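Local atomic coordinates of catechol O-methyltransferase (Niastella koreensis, PDB entry 7CVW), a protein that catalyses magnesium-dependent transfer of a methyl group from S-adenosyl-L-methionine to catechol-like compounds, giving meta- and para-methylated products in equal proportion. Residues A34-I39 with G65-Y70; I86-D91 with Q112-K117; T202-V207 with M215-V220. All coordinates share one frame; numbering follows the deposited sequence.

Interaction 1: residues A34-I39 with G65-Y70; sequences AGMPAI and GTLAGY. With SAH (S-adenosyl-L-homocysteine), chain E.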
# COMPACT_ATOMS: atom_id res chain seq x y z
N ALA A 34 -8.30 1.55 -30.36
CA ALA A 34 -8.99 0.24 -30.36
C ALA A 34 -10.46 0.37 -29.93
O ALA A 34 -11.13 -0.67 -29.95
CB ALA A 34 -8.26 -0.72 -29.47
N GLY A 35 -10.93 1.56 -29.55
CA GLY A 35 -12.30 1.76 -29.07
C GLY A 35 -12.53 1.06 -27.74
O GLY A 35 -13.62 0.54 -27.49
N MET A 36 -11.52 1.12 -26.87
CA MET A 36 -11.55 0.46 -25.52
C MET A 36 -11.76 1.51 -24.45
O MET A 36 -11.31 2.63 -24.63
CB MET A 36 -10.24 -0.31 -25.30
CG MET A 36 -10.10 -1.54 -26.19
SD MET A 36 -8.42 -2.26 -26.25
CE MET A 36 -8.26 -2.82 -24.56
N PRO A 37 -12.40 1.15 -23.33
CA PRO A 37 -12.61 2.13 -22.26
C PRO A 37 -11.29 2.55 -21.60
O PRO A 37 -10.38 1.74 -21.47
CB PRO A 37 -13.55 1.40 -21.31
CG PRO A 37 -13.26 -0.06 -21.55
CD PRO A 37 -12.92 -0.18 -23.01
N ALA A 38 -11.22 3.82 -21.21
CA ALA A 38 -10.02 4.47 -20.63
C ALA A 38 -9.99 4.17 -19.14
O ALA A 38 -10.19 5.08 -18.36
CB ALA A 38 -10.04 5.97 -20.88
N ILE A 39 -9.84 2.91 -18.77
CA ILE A 39 -10.03 2.48 -17.35
C ILE A 39 -8.80 1.73 -16.82
O ILE A 39 -8.96 1.00 -15.83
CB ILE A 39 -11.33 1.68 -17.21
CG1 ILE A 39 -11.35 0.37 -18.01
CG2 ILE A 39 -12.51 2.58 -17.54
CD1 ILE A 39 -12.58 -0.50 -17.80
N GLY A 65 -8.43 -9.53 -15.76
CA GLY A 65 -8.80 -8.29 -16.42
C GLY A 65 -7.57 -7.60 -16.97
O GLY A 65 -6.91 -6.83 -16.25
N THR A 66 -7.26 -7.82 -18.24
CA THR A 66 -6.03 -7.30 -18.87
C THR A 66 -6.24 -5.91 -19.48
O THR A 66 -5.33 -5.05 -19.35
CB THR A 66 -5.58 -8.28 -19.96
OG1 THR A 66 -5.71 -9.62 -19.49
CG2 THR A 66 -4.17 -8.00 -20.42
N LEU A 67 -7.37 -5.71 -20.12
CA LEU A 67 -7.61 -4.49 -20.93
C LEU A 67 -6.50 -4.39 -21.98
O LEU A 67 -6.42 -5.27 -22.77
CB LEU A 67 -7.76 -3.24 -20.05
CG LEU A 67 -8.29 -2.01 -20.78
CD1 LEU A 67 -9.73 -2.21 -21.20
CD2 LEU A 67 -8.19 -0.82 -19.85
N ALA A 68 -5.69 -3.33 -21.96
CA ALA A 68 -4.59 -3.15 -22.93
C ALA A 68 -3.25 -3.60 -22.33
O ALA A 68 -2.22 -3.38 -22.96
CB ALA A 68 -4.58 -1.71 -23.38
N GLY A 69 -3.25 -4.17 -21.13
CA GLY A 69 -2.02 -4.69 -20.51
C GLY A 69 -1.24 -3.63 -19.76
O GLY A 69 -0.06 -3.89 -19.47
N TYR A 70 -1.83 -2.47 -19.44
CA TYR A 70 -1.13 -1.36 -18.74
C TYR A 70 -0.70 -1.85 -17.35
O TYR A 70 0.49 -1.79 -16.99
CB TYR A 70 -2.00 -0.10 -18.73
CG TYR A 70 -1.27 1.08 -18.17
CD1 TYR A 70 -1.31 1.32 -16.82
CD2 TYR A 70 -0.53 1.93 -18.98
CE1 TYR A 70 -0.64 2.39 -16.24
CE2 TYR A 70 0.16 3.00 -18.42
CZ TYR A 70 0.10 3.22 -17.05
OH TYR A 70 0.82 4.22 -16.49
N SAH E . -6.20 -4.22 -15.09
CA SAH E . -6.39 -3.37 -16.29
CB SAH E . -7.85 -2.92 -16.42
CG SAH E . -8.83 -4.04 -16.52
SD SAH E . -10.40 -3.26 -17.09
C SAH E . -5.45 -2.17 -16.13
O SAH E . -4.77 -1.88 -17.05
OXT SAH E . -5.50 -1.62 -15.09
C5' SAH E . -11.53 -4.69 -16.95
C4' SAH E . -11.22 -5.74 -17.98
O4' SAH E . -11.93 -6.92 -17.58
C3' SAH E . -11.70 -5.45 -19.42
O3' SAH E . -10.66 -5.60 -20.38
C2' SAH E . -12.81 -6.47 -19.66
O2' SAH E . -12.93 -6.88 -20.99
C1' SAH E . -12.36 -7.58 -18.73
N9 SAH E . -13.39 -8.53 -18.38
C8 SAH E . -14.73 -8.32 -18.29
N7 SAH E . -15.40 -9.40 -17.98
C5 SAH E . -14.44 -10.38 -17.85
C6 SAH E . -14.50 -11.74 -17.51
N6 SAH E . -15.62 -12.39 -17.28
N1 SAH E . -13.35 -12.43 -17.48
C2 SAH E . -12.22 -11.77 -17.74
N3 SAH E . -12.04 -10.51 -18.08
C4 SAH E . -13.19 -9.85 -18.09
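Met36, Pro37 and Ile39 pack on Leu67 in an apolar loop-to-loop contact beside the bound S-adenosyl-L-homocysteine, where the loop joining helix 22-34 to helix 43-55 meets the glycine-containing loop that follows strand 60-64. Leu67 is the hub. Its CG stands anti to the backbone N (chi1 -168°), and the two methyls beyond both meet the other loop. CD1 takes the methyl of Met36, CE to CD1 being 3.7 Å, and CG of Pro37 lies 4.1 Å from the same CD1. CD2 lies against Pro37 O at 3.7 Å and Ile39 CG1 at 3.8 Å, the isoleucine and leucine side chains crossing at about a right angle. The Met36 chain bends at its thioether (chi3 66°), which sets CE 3.5 Å from the carbonyl carbon of Leu67 as well as near Ala68 CB; an unbranched, flexible chain suits a place between side chain and peptide. Leu67 adopts positive phi (57°) in a type II' turn from Thr66 to Gly69. It also lies against the ligand, with CD1 3.6 Å from O3', while Gly65 O accepts a hydrogen bond from the ligand's amino N at 2.9 Å and Ile39 CD1 lies 3.6 Å from its SD. Two loops that meet through apolar contact, without a polar bond between them, thus make part of the pocket wall beside the ligand's sulfur and ribose.

Interaction 2: residues I86-D91 with Q112-K117; sequences ITLEYD and QIRTGK. With SAH (S-adenosyl-L-homocysteine), chain E.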
# COMPACT_ATOMS: atom_id res chain seq x y z
N ILE A 86 0.33 -14.65 -15.62
CA ILE A 86 -0.84 -15.13 -16.39
C ILE A 86 -1.95 -14.09 -16.22
O ILE A 86 -2.23 -13.70 -15.10
CB ILE A 86 -1.27 -16.52 -15.89
CG1 ILE A 86 -0.14 -17.54 -16.06
CG2 ILE A 86 -2.53 -16.94 -16.61
CD1 ILE A 86 -0.44 -18.90 -15.45
N THR A 87 -2.50 -13.58 -17.31
CA THR A 87 -3.58 -12.55 -17.23
C THR A 87 -4.77 -13.07 -18.02
O THR A 87 -4.57 -13.65 -19.11
CB THR A 87 -3.03 -11.19 -17.67
OG1 THR A 87 -4.04 -10.18 -17.47
CG2 THR A 87 -2.55 -11.19 -19.10
N LEU A 88 -5.97 -12.85 -17.49
CA LEU A 88 -7.23 -13.38 -18.06
C LEU A 88 -8.04 -12.23 -18.63
O LEU A 88 -8.18 -11.19 -17.98
CB LEU A 88 -8.02 -14.11 -16.98
CG LEU A 88 -7.26 -15.14 -16.16
CD1 LEU A 88 -8.20 -15.94 -15.26
CD2 LEU A 88 -6.37 -16.02 -16.99
N GLU A 89 -8.47 -12.37 -19.89
CA GLU A 89 -9.21 -11.31 -20.58
C GLU A 89 -10.31 -11.94 -21.43
O GLU A 89 -9.98 -12.70 -22.35
CB GLU A 89 -8.24 -10.50 -21.45
CG GLU A 89 -8.95 -9.48 -22.32
CD GLU A 89 -9.84 -8.52 -21.53
OE1 GLU A 89 -9.35 -7.88 -20.55
OE2 GLU A 89 -11.03 -8.41 -21.87
N TYR A 90 -11.56 -11.56 -21.18
CA TYR A 90 -12.76 -12.13 -21.86
C TYR A 90 -12.89 -11.63 -23.29
O TYR A 90 -13.37 -12.40 -24.15
CB TYR A 90 -14.01 -11.79 -21.02
CG TYR A 90 -15.37 -11.92 -21.64
CD1 TYR A 90 -15.77 -13.11 -22.25
CD2 TYR A 90 -16.32 -10.92 -21.51
CE1 TYR A 90 -17.04 -13.27 -22.76
CE2 TYR A 90 -17.59 -11.05 -22.03
CZ TYR A 90 -17.95 -12.23 -22.66
OH TYR A 90 -19.22 -12.37 -23.16
N ASP A 91 -12.53 -10.37 -23.55
CA ASP A 91 -12.79 -9.71 -24.85
C ASP A 91 -11.62 -10.03 -25.79
O ASP A 91 -10.50 -9.59 -25.53
CB ASP A 91 -13.05 -8.23 -24.66
CG ASP A 91 -13.45 -7.55 -25.94
OD1 ASP A 91 -12.89 -7.86 -26.98
OD2 ASP A 91 -14.36 -6.73 -25.88
N GLN A 112 1.55 -14.56 -20.18
CA GLN A 112 0.60 -15.40 -20.92
C GLN A 112 -0.78 -14.76 -20.80
O GLN A 112 -1.29 -14.63 -19.67
CB GLN A 112 0.57 -16.82 -20.40
CG GLN A 112 -0.40 -17.67 -21.21
CD GLN A 112 -0.49 -19.08 -20.71
OE1 GLN A 112 -0.77 -19.34 -19.54
NE2 GLN A 112 -0.28 -20.02 -21.62
N ILE A 113 -1.36 -14.36 -21.92
CA ILE A 113 -2.75 -13.83 -21.97
C ILE A 113 -3.66 -15.00 -22.29
O ILE A 113 -3.44 -15.62 -23.31
CB ILE A 113 -2.92 -12.70 -22.99
CG1 ILE A 113 -1.95 -11.56 -22.70
CG2 ILE A 113 -4.37 -12.24 -22.99
CD1 ILE A 113 -1.82 -10.57 -23.83
N ARG A 114 -4.65 -15.25 -21.44
CA ARG A 114 -5.64 -16.32 -21.70
C ARG A 114 -6.97 -15.66 -22.02
O ARG A 114 -7.45 -14.85 -21.17
CB ARG A 114 -5.75 -17.23 -20.49
CG ARG A 114 -4.52 -18.08 -20.25
CD ARG A 114 -5.09 -19.42 -19.89
NE ARG A 114 -4.07 -20.13 -19.23
CZ ARG A 114 -4.25 -21.29 -18.63
NH1 ARG A 114 -5.42 -21.90 -18.60
NH2 ARG A 114 -3.19 -21.81 -18.07
N THR A 115 -7.52 -15.92 -23.20
CA THR A 115 -8.70 -15.21 -23.73
C THR A 115 -9.96 -16.01 -23.39
O THR A 115 -10.30 -16.95 -24.09
CB THR A 115 -8.59 -14.95 -25.23
OG1 THR A 115 -7.33 -14.31 -25.48
CG2 THR A 115 -9.76 -14.13 -25.74
N GLY A 116 -10.68 -15.59 -22.37
CA GLY A 116 -11.97 -16.19 -22.00
C GLY A 116 -12.44 -15.64 -20.68
O GLY A 116 -11.77 -14.75 -20.15
N LYS A 117 -13.59 -16.13 -20.21
CA LYS A 117 -14.16 -15.66 -18.92
C LYS A 117 -13.28 -16.14 -17.77
O LYS A 117 -12.94 -17.36 -17.68
CB LYS A 117 -15.60 -16.13 -18.77
CG LYS A 117 -16.57 -15.49 -19.74
CD LYS A 117 -17.99 -15.78 -19.44
CE LYS A 117 -18.90 -14.96 -20.33
NZ LYS A 117 -20.32 -15.09 -19.92
N SAH E . -6.20 -4.22 -15.09
CA SAH E . -6.39 -3.37 -16.29
CB SAH E . -7.85 -2.92 -16.42
CG SAH E . -8.83 -4.04 -16.52
SD SAH E . -10.40 -3.26 -17.09
C SAH E . -5.45 -2.17 -16.13
O SAH E . -4.77 -1.88 -17.05
OXT SAH E . -5.50 -1.62 -15.09
C5' SAH E . -11.53 -4.69 -16.95
C4' SAH E . -11.22 -5.74 -17.98
O4' SAH E . -11.93 -6.92 -17.58
C3' SAH E . -11.70 -5.45 -19.42
O3' SAH E . -10.66 -5.60 -20.38
C2' SAH E . -12.81 -6.47 -19.66
O2' SAH E . -12.93 -6.88 -20.99
C1' SAH E . -12.36 -7.58 -18.73
N9 SAH E . -13.39 -8.53 -18.38
C8 SAH E . -14.73 -8.32 -18.29
N7 SAH E . -15.40 -9.40 -17.98
C5 SAH E . -14.44 -10.38 -17.85
C6 SAH E . -14.50 -11.74 -17.51
N6 SAH E . -15.62 -12.39 -17.28
N1 SAH E . -13.35 -12.43 -17.48
C2 SAH E . -12.22 -11.77 -17.74
N3 SAH E . -12.04 -10.51 -18.08
C4 SAH E . -13.19 -9.85 -18.09
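Thr87 and Glu89 tie strand 86-89 to the parallel strand 112-115 through three nearly straight backbone hydrogen bonds: Thr87 N to Gln112 O, Arg114 N to Thr87 O at 2.8 Å, and Glu89 N to Arg114 O. A fourth, Gly116 N to Glu89 O at 3.0 Å, is bent to 131°, with the donor above the carbonyl plane. In the Glu89 side chain chi2 (55°) turns CD toward the ribose of S-adenosyl-L-homocysteine, where both oxygens are taken: O3' donates to OE1 and O2' to OE2, each at 2.6 Å. Asp91 N donates to OE2 and Leu67 N to OE1, which steadies the carboxylate; glutamate suits the place because its long chain carries two acceptors off the strand to two hydroxyls. By the adenine, Tyr90 CB lies 3.5 Å from ligand C5, and the apolar chain of Lys117 runs beside the tyrosine ring, its CE 3.5 Å from Tyr90 CE1. On the side of helix 92-104, Thr87 offers CG2 to Ile113 CG1 (3.7 Å) and OG1 to Glu63. On the side of helix 118-128, Leu88 CD2 meets Arg114 CB (3.8 Å), while the Arg114 guanidinium reaches a salt bridge with Glu128. Two parallel strands joined through helix 92-104 form a beta-alpha-beta crossover, and an acidic residue gripping the ribose at the end of the first is a hallmark of class I Rossmann-like methyltransferases.

Interaction 3: residues T202-V207 with M215-V220; sequences TILQMV and MALAIV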
# COMPACT_ATOMS: atom_id res chain seq x y z
N THR A 202 -7.19 -5.13 4.38
CA THR A 202 -7.66 -3.74 4.54
C THR A 202 -8.22 -3.29 3.20
O THR A 202 -8.08 -4.00 2.22
CB THR A 202 -6.55 -2.80 5.04
OG1 THR A 202 -7.18 -1.58 5.46
CG2 THR A 202 -5.50 -2.52 3.98
N ILE A 203 -8.83 -2.13 3.19
CA ILE A 203 -9.17 -1.42 1.94
C ILE A 203 -8.47 -0.06 2.00
O ILE A 203 -8.57 0.65 3.06
CB ILE A 203 -10.69 -1.28 1.73
CG1 ILE A 203 -11.33 -2.66 1.53
CG2 ILE A 203 -10.98 -0.34 0.57
CD1 ILE A 203 -12.83 -2.67 1.79
N LEU A 204 -7.73 0.28 0.96
CA LEU A 204 -7.05 1.59 0.84
C LEU A 204 -7.93 2.49 -0.00
O LEU A 204 -8.08 2.20 -1.20
CB LEU A 204 -5.72 1.47 0.10
CG LEU A 204 -4.56 0.88 0.86
CD1 LEU A 204 -3.38 0.66 -0.10
CD2 LEU A 204 -4.15 1.81 1.99
N GLN A 205 -8.39 3.59 0.56
CA GLN A 205 -9.05 4.65 -0.21
C GLN A 205 -8.03 5.26 -1.17
O GLN A 205 -6.87 5.48 -0.77
CB GLN A 205 -9.67 5.69 0.70
CG GLN A 205 -10.72 5.13 1.64
CD GLN A 205 -11.52 6.21 2.34
OE1 GLN A 205 -11.63 6.26 3.58
NE2 GLN A 205 -12.13 7.06 1.54
N MET A 206 -8.46 5.53 -2.40
CA MET A 206 -7.55 6.10 -3.41
C MET A 206 -8.17 7.30 -4.10
O MET A 206 -9.35 7.27 -4.48
CB MET A 206 -7.13 5.04 -4.42
CG MET A 206 -6.22 4.02 -3.77
SD MET A 206 -5.48 2.96 -5.00
CE MET A 206 -4.49 1.92 -3.92
N VAL A 207 -7.34 8.33 -4.26
CA VAL A 207 -7.68 9.56 -5.01
C VAL A 207 -6.52 9.86 -5.96
O VAL A 207 -5.41 9.32 -5.79
CB VAL A 207 -8.00 10.73 -4.08
CG1 VAL A 207 -9.26 10.44 -3.28
CG2 VAL A 207 -6.84 11.05 -3.14
N MET A 215 -8.69 0.19 -3.32
CA MET A 215 -8.21 -1.18 -3.59
C MET A 215 -8.26 -1.96 -2.29
O MET A 215 -7.80 -1.43 -1.26
CB MET A 215 -6.78 -1.19 -4.13
CG MET A 215 -6.68 -0.64 -5.52
SD MET A 215 -5.10 -1.14 -6.29
CE MET A 215 -5.07 0.01 -7.67
N ALA A 216 -8.70 -3.21 -2.36
CA ALA A 216 -8.58 -4.14 -1.20
C ALA A 216 -7.21 -4.82 -1.28
O ALA A 216 -6.78 -5.18 -2.37
CB ALA A 216 -9.65 -5.17 -1.19
N LEU A 217 -6.57 -5.00 -0.13
CA LEU A 217 -5.29 -5.72 -0.03
C LEU A 217 -5.48 -6.82 1.00
O LEU A 217 -5.93 -6.51 2.11
CB LEU A 217 -4.18 -4.77 0.43
CG LEU A 217 -3.45 -3.98 -0.66
CD1 LEU A 217 -4.36 -3.01 -1.35
CD2 LEU A 217 -2.22 -3.27 -0.09
N ALA A 218 -5.15 -8.05 0.65
CA ALA A 218 -5.33 -9.21 1.55
C ALA A 218 -4.09 -10.09 1.50
O ALA A 218 -3.59 -10.38 0.40
CB ALA A 218 -6.58 -9.95 1.16
N ILE A 219 -3.63 -10.55 2.66
CA ILE A 219 -2.52 -11.53 2.75
C ILE A 219 -3.09 -12.84 3.26
O ILE A 219 -3.74 -12.88 4.31
CB ILE A 219 -1.38 -11.01 3.62
CG1 ILE A 219 -0.93 -9.63 3.17
CG2 ILE A 219 -0.24 -12.02 3.59
CD1 ILE A 219 0.05 -9.01 4.11
N VAL A 220 -2.83 -13.91 2.50
CA VAL A 220 -3.32 -15.28 2.82
C VAL A 220 -2.58 -15.82 4.06
O VAL A 220 -1.34 -15.81 4.08
CB VAL A 220 -3.21 -16.20 1.60
CG1 VAL A 220 -3.68 -17.60 1.95
CG2 VAL A 220 -4.02 -15.65 0.44
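Met206 and Met215 cross with their chains extended, the methyl CE of Met206 lying 3.7 Å from CG of Met215 and its SD 4.0 Å from CE of Met215; long, unbranched methionines can reach across the hairpin. On the same face Leu204 CD1 meets Leu217 CD1 at 4.0 Å, the branched ends supplying methyls to the core. The other face carries a thinner, non-hydrogen-bonded pair: Ile203 CG1 lies 4.1 Å from Ala216 CB. Behind these side chains, the backbones exchange two pairs of hydrogen bonds, Thr202 with Leu217 and Leu204 with Met215, the shortest running from Leu204 N to Met215 O at 2.8 Å. They build the antiparallel beta hairpin that ends the class I methyltransferase sheet, in which strand 213-220 is inserted between strands 160-165 and 199-206. Helix 43-55 covers the methionine and leucine face, with Phe48 against Leu204 and Met206 and with Gln45 against both methionines. Beneath the other face lies helix 181-195: Asn190 packs on Ile203, and Phe189 and Leu193 on Ala216, whose small side chain suits their bulk. Met215 also packs against the magnesium ligand Asp165, and Thr202 touches Leu51 of the second subunit.

Interactions 1 and 2 adjoin, their centres 13 Å apart, and share S-adenosyl-L-homocysteine: 34-39 with 65-70 meets its amino acid end, its sulfur and the O3' side of the ribose, 86-91 with 112-117 the ribose hydroxyls and adenine. They are bridged directly, with Thr66 OG1 and Thr87 OG1 2.7 Å apart in a probable hydrogen bond and Gly65 N 2.8 Å from Leu88 O in another. Interaction 3 stands across the chain's centre, about 22 Å and 24 Å from the centres of the other two, and touches neither. It belongs to the same sheet as interaction 2, near the opposite edge. A magnesium ion lies near both interaction 1 and interaction 3, about 6 Å from the Ile39 side chain and about 7 Å from that of Met215.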